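Local coordinates for protein putative tetR family transcriptional regulator (Streptomyces coelicolor A3, PDB 2Q24) that probably binds DNA as a transcriptional regulator of the TetR family, forming a dimer that is unusual among its relatives, at residues Ser131-Leu136 with Thr153-Ala158; Ala135-Ala140 with Gly144-Asp149; Leu21-Arg26 with Ala41-Val46; Arg112-Val115 with Asp120-Gly123. One frame throughout, in Å; residues are numbered along the deposited sequence.

Contact 1 of 4, residues Ser131-Leu136 with Thr153-Ala158; sequences SALTAL and TDMFAA
Leu133 reaches from helix 125-142 straight at helix 152-165 and drives one methyl into the seam between Met155 and Phe156. Its CG stands anti to the backbone N (chi1 -159°), which carries the branch toward helix 152-165. The methyl CD2 lies 3.5 Å from the backbone N of Phe156 and 4.0 Å from Phe156 CB, so this branch packs on main chain as much as on side chain. The other methyl, CD1, is 3.9 Å from CG of Met155, a selenomethionine. The Leu133 and Met155 side chains run across each other at about a right angle. Met155 then bends at chi2 (68°), and its selenium end leads off toward Val182 and Leu183 of helix 172-185. Phe156 offers Leu133 its CB, while its ring makes an edge-to-face contact with Phe97. A serine in place of Leu133 would probably leave a gap between the two helices and strip Met155 CG and Phe156 CB of their apolar cover. Leu90 and Trp93 of helix 86-106 pack on Leu133 too. The arrangement is apolar helix-to-helix packing in the core of the all-helical C-terminal domain of a TetR-family regulator.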
loop_
_atom_site.group_PDB
_atom_site.type_symbol
_atom_site.label_atom_id
_atom_site.label_comp_id
_atom_site.label_asym_id
_atom_site.label_seq_id
_atom_site.Cartn_x
_atom_site.Cartn_y
_atom_site.Cartn_z
ATOM N N SER B 131 5.945 4.251 5.267
ATOM C CA SER B 131 6.397 3.037 5.930
ATOM C C SER B 131 7.518 2.366 5.178
ATOM O O SER B 131 8.416 1.811 5.789
ATOM C CB SER B 131 5.217 2.079 6.140
ATOM O OG SER B 131 5.589 0.988 6.977
ATOM N N ALA B 132 7.483 2.449 3.841
ATOM C CA ALA B 132 8.561 1.882 2.993
ATOM C C ALA B 132 9.852 2.634 3.303
ATOM O O ALA B 132 10.931 2.059 3.437
ATOM C CB ALA B 132 8.187 2.058 1.515
ATOM N N LEU B 133 9.726 3.951 3.390
ATOM C CA LEU B 133 10.837 4.782 3.793
ATOM C C LEU B 133 11.360 4.412 5.188
ATOM O O LEU B 133 12.556 4.298 5.390
ATOM C CB LEU B 133 10.378 6.213 3.767
ATOM C CG LEU B 133 11.361 7.350 3.684
ATOM C CD1 LEU B 133 12.570 7.094 2.738
ATOM C CD2 LEU B 133 10.563 8.647 3.277
ATOM N N THR B 134 10.456 4.258 6.140
ATOM C CA THR B 134 10.855 3.802 7.485
ATOM C C THR B 134 11.638 2.471 7.462
ATOM O O THR B 134 12.658 2.323 8.168
ATOM C CB THR B 134 9.587 3.686 8.392
ATOM O OG1 THR B 134 9.006 4.989 8.519
ATOM C CG2 THR B 134 9.934 3.152 9.782
ATOM N N ALA B 135 11.169 1.503 6.665
ATOM C CA ALA B 135 11.860 0.222 6.549
ATOM C C ALA B 135 13.326 0.391 6.063
ATOM O O ALA B 135 14.275 -0.152 6.687
ATOM C CB ALA B 135 11.066 -0.782 5.683
ATOM N N LEU B 136 13.486 1.230 5.048
ATOM C CA LEU B 136 14.821 1.550 4.476
ATOM C C LEU B 136 15.678 2.264 5.510
ATOM O O LEU B 136 16.851 1.887 5.733
ATOM C CB LEU B 136 14.638 2.378 3.221
ATOM C CG LEU B 136 14.111 1.604 1.965
ATOM C CD1 LEU B 136 13.572 2.739 1.025
ATOM C CD2 LEU B 136 15.158 0.701 1.320
ATOM N N THR B 153 8.754 10.982 8.140
ATOM C CA THR B 153 7.823 11.976 7.578
ATOM C C THR B 153 8.596 13.207 7.027
ATOM O O THR B 153 8.166 13.889 6.074
ATOM C CB THR B 153 6.743 12.383 8.573
ATOM O OG1 THR B 153 5.895 13.346 7.943
ATOM C CG2 THR B 153 7.338 12.976 9.773
ATOM N N ASP B 154 9.725 13.492 7.665
ATOM C CA ASP B 154 10.559 14.603 7.207
ATOM C C ASP B 154 11.280 14.213 5.930
ATOM O O ASP B 154 11.379 14.992 4.995
ATOM C CB ASP B 154 11.586 15.013 8.281
ATOM C CG ASP B 154 10.971 15.743 9.439
ATOM O OD1 ASP B 154 9.817 16.236 9.351
ATOM O OD2 ASP B 154 11.681 15.861 10.449
HETATM N N MSE B 155 11.782 12.984 5.867
HETATM C CA MSE B 155 12.427 12.539 4.654
HETATM C C MSE B 155 11.403 12.530 3.508
HETATM O O MSE B 155 11.705 12.855 2.354
HETATM C CB MSE B 155 13.039 11.147 4.888
HETATM C CG MSE B 155 13.848 10.669 3.763
HETATM SE SE MSE B 155 15.542 11.808 3.591
HETATM C CE MSE B 155 16.215 10.699 2.134
ATOM N N PHE B 156 10.174 12.105 3.815
ATOM C CA PHE B 156 9.172 12.124 2.770
ATOM C C PHE B 156 9.004 13.552 2.202
ATOM O O PHE B 156 8.925 13.776 0.996
ATOM C CB PHE B 156 7.847 11.594 3.321
ATOM C CG PHE B 156 6.755 11.474 2.279
ATOM C CD1 PHE B 156 6.374 10.203 1.789
ATOM C CD2 PHE B 156 6.051 12.589 1.842
ATOM C CE1 PHE B 156 5.323 10.076 0.889
ATOM C CE2 PHE B 156 5.019 12.466 0.899
ATOM C CZ PHE B 156 4.684 11.172 0.401
ATOM N N ALA B 157 8.898 14.521 3.097
ATOM C CA ALA B 157 8.682 15.917 2.679
ATOM C C ALA B 157 9.895 16.435 1.878
ATOM O O ALA B 157 9.760 17.208 0.968
ATOM C CB ALA B 157 8.483 16.771 3.905
ATOM N N ALA B 158 11.080 15.999 2.268
ATOM C CA ALA B 158 12.319 16.395 1.518
ATOM C C ALA B 158 12.259 15.886 0.104
ATOM O O ALA B 158 12.457 16.618 -0.864
ATOM C CB ALA B 158 13.589 15.834 2.293
#

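Contact 2 of 4, residues Ala135-Ala140 with Gly144-Asp149; sequences ALMDAA and GEIRSD
Ala140 and Ile146 form the tight part of this contact, where the chain leaves helix 125-142 and folds back on it. Ala140 CB sits 3.6 Å from Ile146 CG1, and CD1 of the isoleucine reaches on to lie 3.6 Å from the carbonyl O of Met137, a selenomethionine. Ile146 CG1 takes the position between the backbone N and the carbonyl carbon (chi1 62°), which turns the branch back onto the helix; Leu186 and Ala141 pack on the same side chain. Ala140 O accepts one good bond, from Glu145 N at 2.9 Å and nearly in line with the carbonyl, and a weak one from Ile146 N at 3.3 Å. The looser side begins with the Glu145 carboxylate, which leaves the contact, its OE1 accepting a hydrogen bond from the backbone N of Ala87. Beyond it, Arg147 holds exposed Asp149 side-on in a salt bridge, NE to OD1 at 2.7 Å and NH2 to OD2 at 3.0 Å. Arg147 NH1 also reaches Gly185 O, tying the loop to the end of helix 172-185. Positive phi at Gly144 (71°), together with bonds back into the last turn such as Glu145 N to Ala140 O, makes this helix end a Schellman motif.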
loop_
_atom_site.group_PDB
_atom_site.type_symbol
_atom_site.label_atom_id
_atom_site.label_comp_id
_atom_site.label_asym_id
_atom_site.label_seq_id
_atom_site.Cartn_x
_atom_site.Cartn_y
_atom_site.Cartn_z
ATOM N N ALA B 135 11.169 1.503 6.665
ATOM C CA ALA B 135 11.860 0.222 6.549
ATOM C C ALA B 135 13.326 0.391 6.063
ATOM O O ALA B 135 14.275 -0.152 6.687
ATOM C CB ALA B 135 11.066 -0.782 5.683
ATOM N N LEU B 136 13.486 1.230 5.048
ATOM C CA LEU B 136 14.821 1.550 4.476
ATOM C C LEU B 136 15.678 2.264 5.510
ATOM O O LEU B 136 16.851 1.887 5.733
ATOM C CB LEU B 136 14.638 2.378 3.221
ATOM C CG LEU B 136 14.111 1.604 1.965
ATOM C CD1 LEU B 136 13.572 2.739 1.025
ATOM C CD2 LEU B 136 15.158 0.701 1.320
HETATM N N MSE B 137 15.120 3.295 6.145
HETATM C CA MSE B 137 15.905 4.083 7.114
HETATM C C MSE B 137 16.224 3.290 8.388
HETATM O O MSE B 137 17.333 3.388 8.883
HETATM C CB MSE B 137 15.206 5.407 7.406
HETATM C CG MSE B 137 14.982 6.167 6.097
HETATM SE SE MSE B 137 14.197 7.904 6.529
HETATM C CE MSE B 137 15.590 8.684 7.611
ATOM N N ASP B 138 15.287 2.465 8.854
ATOM C CA ASP B 138 15.558 1.598 9.984
ATOM C C ASP B 138 16.743 0.673 9.648
ATOM O O ASP B 138 17.649 0.495 10.486
ATOM C CB ASP B 138 14.332 0.742 10.326
ATOM C CG ASP B 138 13.281 1.514 11.088
ATOM O OD1 ASP B 138 13.497 2.717 11.411
ATOM O OD2 ASP B 138 12.219 0.896 11.372
ATOM N N ALA B 139 16.743 0.077 8.458
ATOM C CA ALA B 139 17.854 -0.878 8.132
ATOM C C ALA B 139 19.185 -0.129 8.021
ATOM O O ALA B 139 20.231 -0.608 8.482
ATOM C CB ALA B 139 17.574 -1.630 6.834
ATOM N N ALA B 140 19.174 1.029 7.368
ATOM C CA ALA B 140 20.442 1.768 7.157
ATOM C C ALA B 140 20.976 2.301 8.502
ATOM O O ALA B 140 22.194 2.318 8.717
ATOM C CB ALA B 140 20.249 2.906 6.097
ATOM N N GLY B 144 24.538 1.255 10.906
ATOM C CA GLY B 144 25.410 2.386 11.143
ATOM C C GLY B 144 25.734 3.211 9.913
ATOM O O GLY B 144 26.669 4.008 9.954
ATOM N N GLU B 145 24.969 3.040 8.824
ATOM C CA GLU B 145 25.318 3.684 7.560
ATOM C C GLU B 145 24.679 5.051 7.422
ATOM O O GLU B 145 25.079 5.828 6.543
ATOM C CB GLU B 145 24.896 2.782 6.372
ATOM C CG GLU B 145 25.807 1.549 6.265
ATOM C CD GLU B 145 25.417 0.584 5.128
ATOM O OE1 GLU B 145 24.518 0.914 4.318
ATOM O OE2 GLU B 145 26.009 -0.511 5.078
ATOM N N ILE B 146 23.626 5.286 8.207
ATOM C CA ILE B 146 23.034 6.614 8.344
ATOM C C ILE B 146 22.802 6.915 9.809
ATOM O O ILE B 146 22.758 5.995 10.678
ATOM C CB ILE B 146 21.677 6.807 7.569
ATOM C CG1 ILE B 146 20.599 5.850 8.084
ATOM C CG2 ILE B 146 21.905 6.727 6.040
ATOM C CD1 ILE B 146 19.146 6.285 7.659
ATOM N N ARG B 147 22.635 8.198 10.105
ATOM C CA ARG B 147 22.168 8.631 11.422
ATOM C C ARG B 147 20.807 8.028 11.709
ATOM O O ARG B 147 20.052 7.641 10.801
ATOM C CB ARG B 147 22.077 10.167 11.488
ATOM C CG ARG B 147 21.128 10.722 10.443
ATOM C CD ARG B 147 21.411 12.209 10.137
ATOM N NE ARG B 147 21.133 13.046 11.332
ATOM C CZ ARG B 147 21.223 14.369 11.330
ATOM N NH1 ARG B 147 21.626 15.027 10.220
ATOM N NH2 ARG B 147 20.923 15.038 12.449
ATOM N N SER B 148 20.477 7.955 12.991
ATOM C CA SER B 148 19.223 7.299 13.384
ATOM C C SER B 148 18.161 8.298 13.876
ATOM O O SER B 148 17.052 7.890 14.284
ATOM C CB SER B 148 19.493 6.281 14.499
ATOM O OG SER B 148 20.016 6.965 15.615
ATOM N N ASP B 149 18.487 9.586 13.823
ATOM C CA ASP B 149 17.601 10.601 14.394
ATOM C C ASP B 149 16.748 11.400 13.398
ATOM O O ASP B 149 16.165 12.429 13.769
ATOM C CB ASP B 149 18.423 11.567 15.241
ATOM C CG ASP B 149 19.423 12.364 14.393
ATOM O OD1 ASP B 149 19.837 11.823 13.367
ATOM O OD2 ASP B 149 19.809 13.496 14.731
#

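Contact 3 of 4, residues Leu21-Arg26 with Ala41-Val46; sequences LAAAVR and AREAGV
The first helix of the predicted helix-turn-helix, 37-43, is held here against helix 17-31: Ala23 and Arg26 on one side meet Glu43 and Ala44 on the other. Small residues allow close approach, with Ala23 CB 3.7 Å from the backbone N of Ala44 and also touching the CB atoms of Glu43 and Ala44. Gly45, at positive phi, follows as the C-prime residue of a Schellman motif that ends the helix. Beside the alanines, Arg26 and Glu43 reach toward one another and form a salt bridge. Arg26 NH1 stands 2.5 Å from Glu43 OE1, a separation so short that its exact value is doubtful. Arg26 leaves its helix with CG anti to the backbone N (chi1 -170°) and bends at chi3, which lays one face of the guanidinium over Ala23 CA. The guanidinium and carboxylate planes are 22° apart, and OE1 approaches obliquely. The other oxygen, Glu43 OE2, pairs with Arg39 NH1. With an alanine in place of Glu43, both arginines would probably lose their shared carboxylate, and the Arg26 guanidinium would be free to turn. A carboxylate paired with two arginines is likely to stay ionised, joining the two helices at a partly buried boundary.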
loop_
_atom_site.group_PDB
_atom_site.type_symbol
_atom_site.label_atom_id
_atom_site.label_comp_id
_atom_site.label_asym_id
_atom_site.label_seq_id
_atom_site.Cartn_x
_atom_site.Cartn_y
_atom_site.Cartn_z
ATOM N N LEU B 21 -1.513 -0.909 -16.654
ATOM C CA LEU B 21 -1.391 0.123 -15.626
ATOM C C LEU B 21 -0.113 0.944 -15.763
ATOM O O LEU B 21 -0.145 2.155 -15.609
ATOM C CB LEU B 21 -1.542 -0.476 -14.218
ATOM C CG LEU B 21 -2.916 -1.148 -14.021
ATOM C CD1 LEU B 21 -3.006 -1.711 -12.618
ATOM C CD2 LEU B 21 -4.109 -0.174 -14.300
ATOM N N ALA B 22 0.995 0.291 -16.111
ATOM C CA ALA B 22 2.251 0.992 -16.376
ATOM C C ALA B 22 2.083 1.961 -17.551
ATOM O O ALA B 22 2.467 3.134 -17.470
ATOM C CB ALA B 22 3.363 -0.012 -16.662
ATOM N N ALA B 23 1.475 1.470 -18.629
ATOM C CA ALA B 23 1.163 2.307 -19.797
ATOM C C ALA B 23 0.218 3.469 -19.451
ATOM O O ALA B 23 0.440 4.606 -19.907
ATOM C CB ALA B 23 0.580 1.446 -20.954
ATOM N N ALA B 24 -0.820 3.206 -18.641
ATOM C CA ALA B 24 -1.703 4.261 -18.167
ATOM C C ALA B 24 -0.966 5.368 -17.418
ATOM O O ALA B 24 -1.215 6.544 -17.635
ATOM C CB ALA B 24 -2.819 3.663 -17.281
ATOM N N VAL B 25 -0.098 4.995 -16.477
ATOM C CA VAL B 25 0.644 5.996 -15.752
ATOM C C VAL B 25 1.464 6.856 -16.717
ATOM O O VAL B 25 1.481 8.072 -16.583
ATOM C CB VAL B 25 1.578 5.347 -14.710
ATOM C CG1 VAL B 25 2.611 6.363 -14.165
ATOM C CG2 VAL B 25 0.751 4.703 -13.574
ATOM N N ARG B 26 2.147 6.214 -17.667
ATOM C CA ARG B 26 3.014 6.896 -18.626
ATOM C C ARG B 26 2.173 7.906 -19.427
ATOM O O ARG B 26 2.502 9.095 -19.512
ATOM C CB ARG B 26 3.652 5.826 -19.530
ATOM C CG ARG B 26 4.779 6.233 -20.485
ATOM C CD ARG B 26 5.192 4.999 -21.348
ATOM N NE ARG B 26 4.998 3.733 -20.601
ATOM C CZ ARG B 26 4.780 2.526 -21.142
ATOM N NH1 ARG B 26 4.732 2.356 -22.464
ATOM N NH2 ARG B 26 4.616 1.469 -20.347
ATOM N N ALA B 41 -4.014 1.371 -24.396
ATOM C CA ALA B 41 -4.182 -0.001 -24.871
ATOM C C ALA B 41 -2.995 -0.393 -25.799
ATOM O O ALA B 41 -2.416 -1.479 -25.659
ATOM C CB ALA B 41 -5.516 -0.149 -25.608
ATOM N N ARG B 42 -2.623 0.521 -26.696
ATOM C CA ARG B 42 -1.554 0.288 -27.699
ATOM C C ARG B 42 -0.181 0.061 -27.065
ATOM O O ARG B 42 0.611 -0.873 -27.521
ATOM C CB ARG B 42 -1.479 1.452 -28.695
ATOM C CG ARG B 42 -0.185 1.376 -29.623
ATOM C CD ARG B 42 -0.363 2.236 -30.863
ATOM N NE ARG B 42 -1.338 3.339 -30.687
ATOM C CZ ARG B 42 -1.051 4.589 -30.250
ATOM N NH1 ARG B 42 0.205 4.909 -29.918
ATOM N NH2 ARG B 42 -2.033 5.486 -30.150
ATOM N N GLU B 43 0.105 0.913 -26.042
ATOM C CA GLU B 43 1.398 0.847 -25.399
ATOM C C GLU B 43 1.484 -0.422 -24.552
ATOM O O GLU B 43 2.558 -1.037 -24.472
ATOM C CB GLU B 43 1.638 2.084 -24.532
ATOM C CG GLU B 43 2.003 3.320 -25.343
ATOM C CD GLU B 43 2.691 4.386 -24.487
ATOM O OE1 GLU B 43 3.075 4.066 -23.336
ATOM O OE2 GLU B 43 2.855 5.535 -24.966
ATOM N N ALA B 44 0.346 -0.806 -23.930
ATOM C CA ALA B 44 0.258 -2.049 -23.166
ATOM C C ALA B 44 0.211 -3.283 -24.058
ATOM O O ALA B 44 0.289 -4.412 -23.565
ATOM C CB ALA B 44 -0.958 -2.033 -22.254
ATOM N N GLY B 45 0.060 -3.075 -25.370
ATOM C CA GLY B 45 -0.069 -4.181 -26.302
ATOM C C GLY B 45 -1.339 -5.007 -26.199
ATOM O O GLY B 45 -1.335 -6.190 -26.534
ATOM N N VAL B 46 -2.427 -4.393 -25.735
ATOM C CA VAL B 46 -3.695 -5.110 -25.571
ATOM C C VAL B 46 -4.786 -4.473 -26.422
ATOM O O VAL B 46 -4.683 -3.307 -26.807
ATOM C CB VAL B 46 -4.133 -5.209 -24.084
ATOM C CG2 VAL B 46 -4.753 -3.899 -23.600
#

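Contact 4 of 4, residues Arg112-Val115 with Asp120-Gly123; sequences RAVV and DPYG
Val114 meets Pro121 first through its CB, which lies 4.2 Å from the ring atom CD. From there the CG1 branch, anti to the backbone N (chi1 178°), carries the contact: its methyl is 3.7 Å from Pro121 CD and also touches Pro121 CG. The two side chains pass alongside, pointing opposite ways, and the neighbouring Val115 adds a looser touch, CG2 to Pro121 CD at 4.3 Å. Pro121 is held in a turn built by Asp120, whose CB is directed away from helix 108-116. OD1 accepts from Tyr122 N at 3.1 Å in an Asx turn, while OD2 accepts from Gly123 N at 3.2 Å; each donor lies well out of the carboxylate plane. Pro121 CG, besides touching Val114 CG1, rests over one face of the Tyr122 ring, near its rim. Val114 also packs on Glu59, Ile62 and Glu63 of helix 58-75, and Leu111 touches both Pro121 and Tyr122. The carbonyl O of Pro121 accepts from Arg67 NH2 of the second subunit. The contact thus folds the loop between helices 108-116 and 125-142 back onto the former, beside helix 58-75 and the second subunit.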
loop_
_atom_site.group_PDB
_atom_site.type_symbol
_atom_site.label_atom_id
_atom_site.label_comp_id
_atom_site.label_asym_id
_atom_site.label_seq_id
_atom_site.Cartn_x
_atom_site.Cartn_y
_atom_site.Cartn_z
ATOM N N ARG B 112 -7.439 14.606 -10.302
ATOM C CA ARG B 112 -8.562 15.539 -10.040
ATOM C C ARG B 112 -9.914 15.003 -10.530
ATOM O O ARG B 112 -10.924 15.138 -9.838
ATOM C CB ARG B 112 -8.298 16.854 -10.749
ATOM C CG ARG B 112 -8.542 18.103 -9.908
ATOM C CD ARG B 112 -7.243 18.482 -9.156
ATOM N NE ARG B 112 -6.105 18.873 -10.017
ATOM C CZ ARG B 112 -6.188 19.504 -11.198
ATOM N NH1 ARG B 112 -7.367 19.843 -11.719
ATOM N NH2 ARG B 112 -5.076 19.796 -11.867
ATOM N N ALA B 113 -9.923 14.393 -11.714
ATOM C CA ALA B 113 -11.155 13.908 -12.352
ATOM C C ALA B 113 -11.705 12.666 -11.641
ATOM O O ALA B 113 -12.923 12.425 -11.623
ATOM C CB ALA B 113 -10.907 13.618 -13.817
ATOM N N VAL B 114 -10.811 11.884 -11.039
ATOM C CA VAL B 114 -11.256 10.791 -10.196
ATOM C C VAL B 114 -12.000 11.354 -8.957
ATOM O O VAL B 114 -13.085 10.860 -8.608
ATOM C CB VAL B 114 -10.086 9.899 -9.737
ATOM C CG1 VAL B 114 -10.586 8.797 -8.825
ATOM C CG2 VAL B 114 -9.367 9.297 -10.935
ATOM N N VAL B 115 -11.418 12.364 -8.318
ATOM C CA VAL B 115 -12.063 13.034 -7.195
ATOM C C VAL B 115 -13.436 13.570 -7.587
ATOM O O VAL B 115 -14.436 13.285 -6.929
ATOM C CB VAL B 115 -11.203 14.194 -6.660
ATOM C CG1 VAL B 115 -11.919 14.905 -5.523
ATOM C CG2 VAL B 115 -9.845 13.680 -6.206
ATOM N N ASP B 120 -11.573 8.163 -4.883
ATOM C CA ASP B 120 -10.421 8.591 -4.065
ATOM C C ASP B 120 -9.226 7.769 -4.426
ATOM O O ASP B 120 -9.086 6.634 -3.953
ATOM C CB ASP B 120 -10.709 8.509 -2.548
ATOM C CG ASP B 120 -9.413 8.632 -1.693
ATOM O OD1 ASP B 120 -8.502 9.416 -2.058
ATOM O OD2 ASP B 120 -9.316 7.934 -0.671
ATOM N N PRO B 121 -8.363 8.318 -5.302
ATOM C CA PRO B 121 -7.220 7.556 -5.773
ATOM C C PRO B 121 -6.191 7.306 -4.662
ATOM O O PRO B 121 -5.452 6.343 -4.759
ATOM C CB PRO B 121 -6.604 8.444 -6.864
ATOM C CG PRO B 121 -7.196 9.783 -6.682
ATOM C CD PRO B 121 -8.436 9.671 -5.885
ATOM N N TYR B 122 -6.190 8.142 -3.626
ATOM C CA TYR B 122 -5.005 8.264 -2.738
ATOM C C TYR B 122 -5.039 7.290 -1.609
ATOM O O TYR B 122 -3.993 6.745 -1.240
ATOM C CB TYR B 122 -4.896 9.684 -2.149
ATOM C CG TYR B 122 -4.793 10.723 -3.233
ATOM C CD1 TYR B 122 -3.685 10.749 -4.079
ATOM C CD2 TYR B 122 -5.831 11.620 -3.448
ATOM C CE1 TYR B 122 -3.570 11.689 -5.105
ATOM C CE2 TYR B 122 -5.740 12.574 -4.493
ATOM C CZ TYR B 122 -4.600 12.582 -5.302
ATOM O OH TYR B 122 -4.474 13.493 -6.320
ATOM N N GLY B 123 -6.215 7.097 -1.019
ATOM C CA GLY B 123 -6.349 6.120 0.069
ATOM C C GLY B 123 -5.256 6.355 1.114
ATOM O O GLY B 123 -5.054 7.491 1.572
#

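Along the chain the order is contact 3, contact 4, then contacts 1 and 2, which start from the same helix 125-142 and share Ala135 and Leu136. Those two have centres 11 Å apart and touch where Met155 CB lies 3.8 Å from Met137 SE. Contact 3 belongs to the N-terminal region with the predicted DNA-binding motif, on the opposite side of the chain's centre from contacts 1 and 2, 29 Å from contact 1 and 36 Å from contact 2 between centres. Contact 4, its centre about 20 Å from that of contact 3, sits in the C-terminal region with contacts 1 and 2. Contacts 1, 2 and 4 lie beside the second subunit, whereas contact 3 does not touch it.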